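Local coordinates for bradyzoite pseudokinase 1 (Toxoplasma gondii, PDB 6M7Z), which probably acts as a divergent kinase, built without the glycine-rich loop, that regulates membrane ultrastructure of the parasite's parasitophorous vacuole, at residues L165-I170 with L188-P193; E100-R105 with H161-L166; Y93-Y98 with T122-P127. All coordinates share one frame; numbering follows the deposited sequence.

Contact 1 of 3, residues L165-I170 with L188-P193; sequences LLHRSI and LDTAAP
Leu188 meets His167 at about a right angle, its CD2 3.9 Å from His167 CD2. The imidazole is held on two sides: ND1 accepts Ser169 N at 3.1 Å, close to the ring plane, and NE2 is bonded to Gly186 O. Thr190 OG1, placed between the backbone N and the carbonyl carbon (chi1 64°), donates to His167 O at 2.7 Å and lies 2.7 Å from Ser169 OG. Thr190 O is gripped side-on by Arg168, through NE at 2.8 Å, nearly along the C=O axis, and through NH2 at 3.0 Å; this oxygen lies close to the guanidinium plane (6° out of it), so both N-H groups converge on it. Ala191 brings its CB against Leu166 O. Ala192 and Leu166 form an antiparallel hydrogen-bonded pair, Leu166 N to Ala192 O at 2.8 Å and Ala192 N to Leu166 O at 3.0 Å, and Ala192 CB sits over a guanidinium face of Arg168. Pro193 N has Leu165 CD2 nearby. His167-Arg168-Ser169 probably stands where kinases have HRD, and Leu188-Asp189 in the last two DFG positions. Ladder bonds and side-chain grips on His167 O and Thr190 O thus set the register, beside apolar contacts of Leu165 and Leu188.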
loop_
_atom_site.group_PDB
_atom_site.type_symbol
_atom_site.label_atom_id
_atom_site.label_comp_id
_atom_site.label_asym_id
_atom_site.label_seq_id
_atom_site.Cartn_x
_atom_site.Cartn_y
_atom_site.Cartn_z
ATOM N N LEU A 165 -2.205 -12.019 -7.491
ATOM C CA LEU A 165 -1.618 -11.867 -6.152
ATOM C C LEU A 165 -2.730 -11.655 -5.115
ATOM O O LEU A 165 -3.635 -10.829 -5.314
ATOM C CB LEU A 165 -0.652 -10.676 -6.146
ATOM C CG LEU A 165 0.628 -10.852 -6.965
ATOM C CD1 LEU A 165 1.387 -9.540 -7.073
ATOM C CD2 LEU A 165 1.520 -11.929 -6.365
ATOM N N LEU A 166 -2.628 -12.378 -3.992
ATOM C CA LEU A 166 -3.321 -12.038 -2.754
ATOM C C LEU A 166 -2.477 -11.028 -1.979
ATOM O O LEU A 166 -1.223 -11.054 -2.067
ATOM C CB LEU A 166 -3.484 -13.292 -1.903
ATOM C CG LEU A 166 -4.423 -14.346 -2.483
ATOM C CD1 LEU A 166 -4.488 -15.579 -1.612
ATOM C CD2 LEU A 166 -5.817 -13.787 -2.700
ATOM N N HIS A 167 -3.159 -10.176 -1.186
ATOM C CA HIS A 167 -2.476 -9.227 -0.311
ATOM C C HIS A 167 -2.018 -9.924 0.975
ATOM O O HIS A 167 -0.839 -9.854 1.342
ATOM C CB HIS A 167 -3.360 -8.018 -0.015
ATOM C CG HIS A 167 -2.638 -6.942 0.728
ATOM N ND1 HIS A 167 -2.355 -7.048 2.069
ATOM C CD2 HIS A 167 -2.126 -5.753 0.326
ATOM C CE1 HIS A 167 -1.729 -5.956 2.463
ATOM N NE2 HIS A 167 -1.547 -5.165 1.413
ATOM N N ARG A 168 -2.991 -10.526 1.665
ATOM C CA ARG A 168 -2.821 -11.400 2.853
ATOM C C ARG A 168 -2.723 -10.624 4.172
ATOM O O ARG A 168 -2.771 -11.272 5.181
ATOM C CB ARG A 168 -1.633 -12.359 2.703
ATOM C CG ARG A 168 -1.737 -13.286 1.494
ATOM C CD ARG A 168 -0.833 -14.508 1.592
ATOM N NE ARG A 168 0.577 -14.115 1.649
ATOM C CZ ARG A 168 1.514 -14.720 2.384
ATOM N NH1 ARG A 168 1.285 -15.925 2.901
ATOM N NH2 ARG A 168 2.644 -14.081 2.634
ATOM N N SER A 169 -2.641 -9.284 4.194
ATOM C CA SER A 169 -2.572 -8.545 5.475
ATOM C C SER A 169 -3.327 -7.201 5.413
ATOM O O SER A 169 -2.879 -6.202 5.961
ATOM C CB SER A 169 -1.128 -8.359 5.890
ATOM O OG SER A 169 -0.393 -7.553 4.969
ATOM N N ILE A 170 -4.502 -7.193 4.780
ATOM C CA ILE A 170 -5.234 -5.959 4.594
ATOM C C ILE A 170 -5.757 -5.437 5.936
ATOM O O ILE A 170 -6.336 -6.173 6.732
ATOM C CB ILE A 170 -6.382 -6.133 3.585
ATOM C CG1 ILE A 170 -5.838 -6.275 2.162
ATOM C CG2 ILE A 170 -7.384 -4.984 3.675
ATOM C CD1 ILE A 170 -6.781 -7.083 1.277
ATOM N N LEU A 188 2.737 -4.245 0.401
ATOM C CA LEU A 188 2.744 -5.340 -0.566
ATOM C C LEU A 188 3.831 -6.381 -0.282
ATOM O O LEU A 188 3.912 -7.380 -1.002
ATOM C CB LEU A 188 2.918 -4.744 -1.966
ATOM C CG LEU A 188 1.785 -3.829 -2.428
ATOM C CD1 LEU A 188 2.045 -3.392 -3.875
ATOM C CD2 LEU A 188 0.436 -4.528 -2.302
ATOM N N ASP A 189 4.638 -6.186 0.771
ATOM C CA ASP A 189 5.650 -7.178 1.173
ATOM C C ASP A 189 4.998 -8.515 1.561
ATOM O O ASP A 189 5.673 -9.530 1.546
ATOM C CB ASP A 189 6.536 -6.668 2.323
ATOM C CG ASP A 189 5.772 -6.186 3.545
ATOM O OD1 ASP A 189 4.981 -5.202 3.412
ATOM O OD2 ASP A 189 5.952 -6.787 4.615
ATOM N N THR A 190 3.714 -8.536 1.932
ATOM C CA THR A 190 3.033 -9.799 2.330
ATOM C C THR A 190 2.342 -10.476 1.142
ATOM O O THR A 190 1.792 -11.567 1.317
ATOM C CB THR A 190 2.009 -9.595 3.452
ATOM O OG1 THR A 190 0.968 -8.738 2.967
ATOM C CG2 THR A 190 2.641 -9.004 4.698
ATOM N N ALA A 191 2.350 -9.838 -0.030
ATOM C CA ALA A 191 1.610 -10.350 -1.186
ATOM C C ALA A 191 2.225 -11.666 -1.671
ATOM O O ALA A 191 3.425 -11.913 -1.496
ATOM C CB ALA A 191 1.600 -9.331 -2.293
ATOM N N ALA A 192 1.384 -12.519 -2.256
ATOM C CA ALA A 192 1.806 -13.874 -2.686
ATOM C C ALA A 192 0.833 -14.379 -3.748
ATOM O O ALA A 192 -0.301 -13.917 -3.818
ATOM C CB ALA A 192 1.851 -14.830 -1.508
ATOM N N PRO A 193 1.234 -15.342 -4.602
ATOM C CA PRO A 193 0.371 -15.808 -5.682
ATOM C C PRO A 193 -0.898 -16.516 -5.176
ATOM O O PRO A 193 -0.848 -17.205 -4.176
ATOM C CB PRO A 193 1.240 -16.815 -6.459
ATOM C CG PRO A 193 2.659 -16.570 -5.989
ATOM C CD PRO A 193 2.526 -16.037 -4.582
#

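Contact 2 of 3, residues E100-R105 with H161-L166; sequences EILPKR and HNLGLL
Leu102 and Leu163 lie closest in the backbone, with CA atoms 7.5 Å apart, so the bridging is done by side chains, and every link between the segments is apolar. Leu102 CD2 stands 3.8 Å from Leu163 CD1, the two chains crossing at about a right angle, and 3.9 Å from Leu165 CD1. That same methyl of Leu165 also meets Ile101 CG2 at 3.9 Å. The Ile101 methyl is the branch anti to the backbone N, with CG1 beside that N (chi1 -62°). Leu165 CD1 thus sits against two residues here. Pro103 and Leu163 reach toward each other tip to tip: the ring CD of Pro103 is 3.7 Å from Leu163 CD2 and 3.8 Å from its CD1, so the leucine fork takes the proline with both methyls.

A backbone bond within 161-166 closes the turn that carries Leu163. His161 to Gly164 is a type I turn, with Gly164 N bonded to His161 O at 2.8 Å, and Gly164, at phi 82°, ends helix 146-161 in a Schellman motif. The reversal presents Leu163 to Leu102 and Pro103, just past helix 88-101, before the chain enters strand 165-166.

By kinase topology this probably corresponds to the alphaC-beta4 loop, with the end of alphaC, resting on the end of alphaE and the short strand after it. The contact is small, 208 Å² in all, and only partly buried; its methyl and methylene packing sets no strict direction, which would leave some room for adjustment between the lobes.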
loop_
_atom_site.group_PDB
_atom_site.type_symbol
_atom_site.label_atom_id
_atom_site.label_comp_id
_atom_site.label_asym_id
_atom_site.label_seq_id
_atom_site.Cartn_x
_atom_site.Cartn_y
_atom_site.Cartn_z
ATOM N N GLU A 100 9.758 -6.943 -11.009
ATOM C CA GLU A 100 9.538 -8.076 -11.897
ATOM C C GLU A 100 8.050 -8.421 -12.068
ATOM O O GLU A 100 7.730 -9.127 -13.005
ATOM C CB GLU A 100 10.247 -9.329 -11.383
ATOM C CG GLU A 100 11.708 -9.127 -11.050
ATOM C CD GLU A 100 12.603 -8.630 -12.186
ATOM O OE1 GLU A 100 12.309 -8.928 -13.358
ATOM O OE2 GLU A 100 13.606 -7.944 -11.891
ATOM N N ILE A 101 7.152 -7.979 -11.185
ATOM C CA ILE A 101 5.790 -8.533 -11.176
ATOM C C ILE A 101 4.710 -7.449 -11.292
ATOM O O ILE A 101 3.732 -7.630 -12.009
ATOM C CB ILE A 101 5.592 -9.424 -9.937
ATOM C CG1 ILE A 101 6.566 -10.602 -10.011
ATOM C CG2 ILE A 101 4.133 -9.863 -9.805
ATOM C CD1 ILE A 101 6.155 -11.816 -9.193
ATOM N N LEU A 102 4.871 -6.328 -10.592
ATOM C CA LEU A 102 3.899 -5.263 -10.632
ATOM C C LEU A 102 4.201 -4.372 -11.831
ATOM O O LEU A 102 5.358 -4.032 -12.080
ATOM C CB LEU A 102 3.955 -4.482 -9.315
ATOM C CG LEU A 102 3.726 -5.304 -8.049
ATOM C CD1 LEU A 102 4.044 -4.458 -6.817
ATOM C CD2 LEU A 102 2.292 -5.853 -8.008
ATOM N N PRO A 103 3.175 -3.954 -12.601
ATOM C CA PRO A 103 3.363 -2.939 -13.639
ATOM C C PRO A 103 4.017 -1.673 -13.064
ATOM O O PRO A 103 3.897 -1.412 -11.876
ATOM C CB PRO A 103 1.937 -2.617 -14.112
ATOM C CG PRO A 103 1.115 -3.823 -13.713
ATOM C CD PRO A 103 1.780 -4.410 -12.481
ATOM N N LYS A 104 4.684 -0.900 -13.925
ATOM C CA LYS A 104 5.448 0.266 -13.499
ATOM C C LYS A 104 4.519 1.257 -12.784
ATOM O O LYS A 104 4.948 1.898 -11.838
ATOM C CB LYS A 104 6.194 0.855 -14.708
ATOM C CG LYS A 104 6.702 2.293 -14.624
ATOM C CD LYS A 104 7.965 2.515 -13.828
ATOM C CE LYS A 104 8.246 3.992 -13.671
ATOM N NZ LYS A 104 9.382 4.240 -12.755
ATOM N N ARG A 105 3.272 1.399 -13.245
ATOM C CA ARG A 105 2.287 2.150 -12.467
ATOM C C ARG A 105 0.893 1.543 -12.674
ATOM O O ARG A 105 0.234 1.774 -13.683
ATOM C CB ARG A 105 2.329 3.649 -12.813
ATOM C CG ARG A 105 3.651 4.392 -12.647
ATOM C CD ARG A 105 3.985 4.824 -11.218
ATOM N NE ARG A 105 5.138 5.711 -11.153
ATOM C CZ ARG A 105 6.310 5.434 -10.571
ATOM N NH1 ARG A 105 6.549 4.249 -10.032
ATOM N NH2 ARG A 105 7.245 6.363 -10.512
ATOM N N HIS A 161 -5.579 -8.637 -7.333
ATOM C CA HIS A 161 -6.077 -9.979 -7.700
ATOM C C HIS A 161 -5.890 -10.241 -9.203
ATOM O O HIS A 161 -5.490 -11.337 -9.575
ATOM C CB HIS A 161 -7.528 -10.170 -7.224
ATOM C CG HIS A 161 -7.654 -10.293 -5.743
ATOM N ND1 HIS A 161 -8.869 -10.442 -5.113
ATOM C CD2 HIS A 161 -6.724 -10.251 -4.764
ATOM C CE1 HIS A 161 -8.678 -10.585 -3.816
ATOM N NE2 HIS A 161 -7.376 -10.417 -3.577
ATOM N N ASN A 162 -6.129 -9.225 -10.048
ATOM C CA ASN A 162 -5.982 -9.342 -11.512
ATOM C C ASN A 162 -4.533 -9.660 -11.927
ATOM O O ASN A 162 -4.322 -10.151 -13.025
ATOM C CB ASN A 162 -6.431 -8.075 -12.247
ATOM C CG ASN A 162 -7.933 -7.836 -12.173
ATOM O OD1 ASN A 162 -8.705 -8.739 -11.840
ATOM N ND2 ASN A 162 -8.366 -6.612 -12.455
ATOM N N LEU A 163 -3.545 -9.368 -11.080
ATOM C CA LEU A 163 -2.137 -9.701 -11.356
ATOM C C LEU A 163 -1.786 -11.091 -10.795
ATOM O O LEU A 163 -0.631 -11.507 -10.861
ATOM C CB LEU A 163 -1.223 -8.645 -10.728
ATOM C CG LEU A 163 -1.389 -7.217 -11.240
ATOM C CD1 LEU A 163 -0.712 -6.191 -10.306
ATOM C CD2 LEU A 163 -0.802 -7.116 -12.636
ATOM N N GLY A 164 -2.769 -11.791 -10.218
ATOM C CA GLY A 164 -2.581 -13.124 -9.656
ATOM C C GLY A 164 -1.993 -13.108 -8.246
ATOM O O GLY A 164 -1.352 -14.087 -7.828
ATOM N N LEU A 165 -2.205 -12.019 -7.491
ATOM C CA LEU A 165 -1.618 -11.867 -6.152
ATOM C C LEU A 165 -2.730 -11.655 -5.115
ATOM O O LEU A 165 -3.635 -10.829 -5.314
ATOM C CB LEU A 165 -0.652 -10.676 -6.146
ATOM C CG LEU A 165 0.628 -10.852 -6.965
ATOM C CD1 LEU A 165 1.387 -9.540 -7.073
ATOM C CD2 LEU A 165 1.520 -11.929 -6.365
ATOM N N LEU A 166 -2.628 -12.378 -3.992
ATOM C CA LEU A 166 -3.321 -12.038 -2.754
ATOM C C LEU A 166 -2.477 -11.028 -1.979
ATOM O O LEU A 166 -1.223 -11.054 -2.067
ATOM C CB LEU A 166 -3.484 -13.292 -1.903
ATOM C CG LEU A 166 -4.423 -14.346 -2.483
ATOM C CD1 LEU A 166 -4.488 -15.579 -1.612
ATOM C CD2 LEU A 166 -5.817 -13.787 -2.700
#

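Contact 3 of 3, residues Y93-Y98 with T122-P127; sequences YEPYLY and TYIFHP. With EDO (1,2-ethanediol), chain H.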
loop_
_atom_site.group_PDB
_atom_site.type_symbol
_atom_site.label_atom_id
_atom_site.label_comp_id
_atom_site.label_asym_id
_atom_site.label_seq_id
_atom_site.Cartn_x
_atom_site.Cartn_y
_atom_site.Cartn_z
ATOM N N TYR A 93 12.336 -9.542 -1.295
ATOM C CA TYR A 93 11.045 -9.976 -1.841
ATOM C C TYR A 93 10.256 -8.777 -2.382
ATOM O O TYR A 93 9.777 -8.813 -3.491
ATOM C CB TYR A 93 10.218 -10.740 -0.802
ATOM C CG TYR A 93 8.934 -11.291 -1.361
ATOM C CD1 TYR A 93 8.949 -12.353 -2.244
ATOM C CD2 TYR A 93 7.711 -10.723 -1.050
ATOM C CE1 TYR A 93 7.771 -12.866 -2.775
ATOM C CE2 TYR A 93 6.526 -11.216 -1.568
ATOM C CZ TYR A 93 6.553 -12.288 -2.442
ATOM O OH TYR A 93 5.385 -12.787 -2.947
ATOM N N GLU A 94 10.120 -7.724 -1.580
ATOM C CA GLU A 94 9.306 -6.592 -1.969
ATOM C C GLU A 94 9.937 -5.889 -3.180
ATOM O O GLU A 94 9.246 -5.573 -4.147
ATOM C CB GLU A 94 9.068 -5.653 -0.784
ATOM C CG GLU A 94 7.934 -4.685 -1.038
ATOM C CD GLU A 94 7.591 -3.716 0.088
ATOM O OE1 GLU A 94 8.277 -3.780 1.177
ATOM O OE2 GLU A 94 6.644 -2.899 -0.113
ATOM N N PRO A 95 11.258 -5.593 -3.193
ATOM C CA PRO A 95 11.893 -5.074 -4.409
ATOM C C PRO A 95 11.640 -5.953 -5.643
ATOM O O PRO A 95 11.389 -5.434 -6.752
ATOM C CB PRO A 95 13.381 -5.052 -4.047
ATOM C CG PRO A 95 13.377 -4.878 -2.521
ATOM C CD PRO A 95 12.184 -5.673 -2.042
ATOM N N TYR A 96 11.693 -7.277 -5.454
ATOM C CA TYR A 96 11.444 -8.200 -6.545
ATOM C C TYR A 96 10.032 -7.977 -7.112
ATOM O O TYR A 96 9.880 -7.868 -8.328
ATOM C CB TYR A 96 11.638 -9.641 -6.067
ATOM C CG TYR A 96 11.426 -10.683 -7.133
ATOM C CD1 TYR A 96 10.170 -11.175 -7.412
ATOM C CD2 TYR A 96 12.484 -11.172 -7.871
ATOM C CE1 TYR A 96 9.979 -12.154 -8.375
ATOM C CE2 TYR A 96 12.308 -12.124 -8.859
ATOM C CZ TYR A 96 11.048 -12.618 -9.117
ATOM O OH TYR A 96 10.858 -13.558 -10.090
ATOM N N LEU A 97 9.004 -7.935 -6.251
ATOM C CA LEU A 97 7.635 -7.690 -6.715
ATOM C C LEU A 97 7.584 -6.410 -7.550
ATOM O O LEU A 97 7.003 -6.415 -8.620
ATOM C CB LEU A 97 6.661 -7.558 -5.545
ATOM C CG LEU A 97 6.342 -8.821 -4.759
ATOM C CD1 LEU A 97 5.201 -8.538 -3.776
ATOM C CD2 LEU A 97 5.943 -9.979 -5.665
ATOM N N TYR A 98 8.187 -5.330 -7.052
ATOM C CA TYR A 98 8.090 -4.034 -7.731
ATOM C C TYR A 98 8.792 -4.078 -9.089
ATOM O O TYR A 98 8.285 -3.482 -10.033
ATOM C CB TYR A 98 8.607 -2.887 -6.851
ATOM C CG TYR A 98 7.543 -2.316 -5.947
ATOM C CD1 TYR A 98 6.539 -1.516 -6.460
ATOM C CD2 TYR A 98 7.518 -2.589 -4.591
ATOM C CE1 TYR A 98 5.551 -0.976 -5.653
ATOM C CE2 TYR A 98 6.537 -2.060 -3.767
ATOM C CZ TYR A 98 5.548 -1.241 -4.296
ATOM O OH TYR A 98 4.574 -0.710 -3.494
ATOM N N THR A 122 18.571 -3.106 2.373
ATOM C CA THR A 122 17.883 -2.815 1.113
ATOM C C THR A 122 16.943 -1.621 1.320
ATOM O O THR A 122 16.482 -1.388 2.456
ATOM C CB THR A 122 17.099 -4.030 0.607
ATOM O OG1 THR A 122 16.081 -4.364 1.567
ATOM C CG2 THR A 122 17.991 -5.229 0.362
ATOM N N TYR A 123 16.672 -0.883 0.234
ATOM C CA TYR A 123 15.880 0.329 0.257
ATOM C C TYR A 123 14.794 0.271 -0.833
ATOM O O TYR A 123 15.051 -0.181 -1.945
ATOM C CB TYR A 123 16.724 1.570 -0.025
ATOM C CG TYR A 123 17.867 1.847 0.911
ATOM C CD1 TYR A 123 19.029 1.096 0.869
ATOM C CD2 TYR A 123 17.825 2.915 1.776
ATOM C CE1 TYR A 123 20.097 1.361 1.708
ATOM C CE2 TYR A 123 18.882 3.198 2.630
ATOM C CZ TYR A 123 20.031 2.432 2.579
ATOM O OH TYR A 123 21.079 2.706 3.412
ATOM N N ILE A 124 13.585 0.729 -0.502
ATOM C CA ILE A 124 12.557 1.047 -1.456
ATOM C C ILE A 124 12.102 2.478 -1.174
ATOM O O ILE A 124 11.716 2.788 -0.057
ATOM C CB ILE A 124 11.345 0.096 -1.373
ATOM C CG1 ILE A 124 11.735 -1.359 -1.582
ATOM C CG2 ILE A 124 10.251 0.526 -2.361
ATOM C CD1 ILE A 124 10.545 -2.294 -1.565
ATOM N N PHE A 125 12.122 3.323 -2.200
ATOM C CA PHE A 125 11.660 4.679 -2.070
ATOM C C PHE A 125 10.205 4.748 -2.562
ATOM O O PHE A 125 9.809 4.074 -3.518
ATOM C CB PHE A 125 12.632 5.618 -2.780
ATOM C CG PHE A 125 13.965 5.752 -2.079
ATOM C CD1 PHE A 125 14.994 4.858 -2.323
ATOM C CD2 PHE A 125 14.176 6.752 -1.138
ATOM C CE1 PHE A 125 16.201 4.957 -1.642
ATOM C CE2 PHE A 125 15.380 6.845 -0.455
ATOM C CZ PHE A 125 16.400 5.953 -0.714
ATOM N N HIS A 126 9.401 5.542 -1.853
ATOM C CA HIS A 126 8.014 5.810 -2.176
ATOM C C HIS A 126 7.783 7.312 -2.148
ATOM O O HIS A 126 8.501 8.032 -1.468
ATOM C CB HIS A 126 7.063 5.153 -1.165
ATOM C CG HIS A 126 7.110 3.670 -1.157
ATOM N ND1 HIS A 126 6.733 2.924 -2.242
ATOM C CD2 HIS A 126 7.470 2.801 -0.190
ATOM C CE1 HIS A 126 6.874 1.640 -1.951
ATOM N NE2 HIS A 126 7.345 1.540 -0.699
ATOM N N PRO A 127 6.718 7.814 -2.811
ATOM C CA PRO A 127 6.269 9.176 -2.574
ATOM C C PRO A 127 5.923 9.274 -1.083
ATOM O O PRO A 127 5.436 8.297 -0.496
ATOM C CB PRO A 127 5.023 9.345 -3.447
ATOM C CG PRO A 127 5.018 8.169 -4.392
ATOM C CD PRO A 127 5.854 7.084 -3.752
HETATM C C1 EDO H . 13.007 -3.557 1.617
HETATM O O1 EDO H . 13.640 -2.265 1.704
HETATM C C2 EDO H . 11.536 -3.410 2.002
HETATM O O2 EDO H . 10.808 -4.645 1.912
#
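Pro95 faces Ile124, their CA atoms 6.8 Å apart, where the axis of helix segment 93-98 passes strand 122-127 at 9.1 Å and an angle of 47°. Ile124 is central to the contact: its CD1 lies 3.6 Å from Glu94 CG and 3.8 Å from Pro95 CD, the proline and isoleucine side chains crossing at about a right angle. More loosely, the same methyl approaches Tyr98 CD2.

Tyr98 and His126 form an offset edge-to-face aromatic pair, the histidine edge toward the tyrosine face, with centroids 5.8 Å apart and planes at 60°. The closest carbon is His126 CE1, 3.6 Å from Tyr98 OH. Both rings are anchored by outside partners: Tyr98 OH bonds to Leu110 O, His126 ND1 to Pro111 O and His126 NE2 to Lys79 NZ.

In Glu94 a chi1 of -164° puts CG anti to the backbone N, where it meets Ile124 CD1, and the chain runs on extended. OE2 makes a salt bridge with Lys79 of the neighbouring strand 76-82, and Glu94 OE1 accepts O2 of a 1,2-ethanediol at 2.8 Å. The diol, probably from the crystallisation liquor, is also bonded to Lys79 O, and its O1 lies 3.1 Å from Thr122 O. Thr122 OG1 ties the strand back to the helix through Ser91 O.

A helix laid on an antiparallel sheet, with its glutamate paired to a lysine of the adjacent strand, is consistent with the alphaC-glutamate to beta3-lysine salt bridge of the kinase N-lobe, as in kinases with alphaC turned in.

Contacts 1 and 2 have centres about 10 Å apart and share strand 165-166, whose partner is strand 192-193; the centre of contact 3 lies about 14 Å from each of those centres. Helix 88-101 feeds contact 3 and then contact 2, linked where Leu102 N probably bonds to Leu97 O. Along the chain the segments of contacts 3 and 2 alternate, and contact 1 follows contact 3. Across the lobes, Leu188 CD1 packs on Leu102 CD1 at 3.7 Å and Tyr93 OH bonds to Ala191 O at 2.6 Å. Leu188 also touches Tyr98, so His167, Leu188 and Tyr98 form a series consistent with the kinase regulatory spine, which would couple the N-lobe helix to the catalytic-loop region.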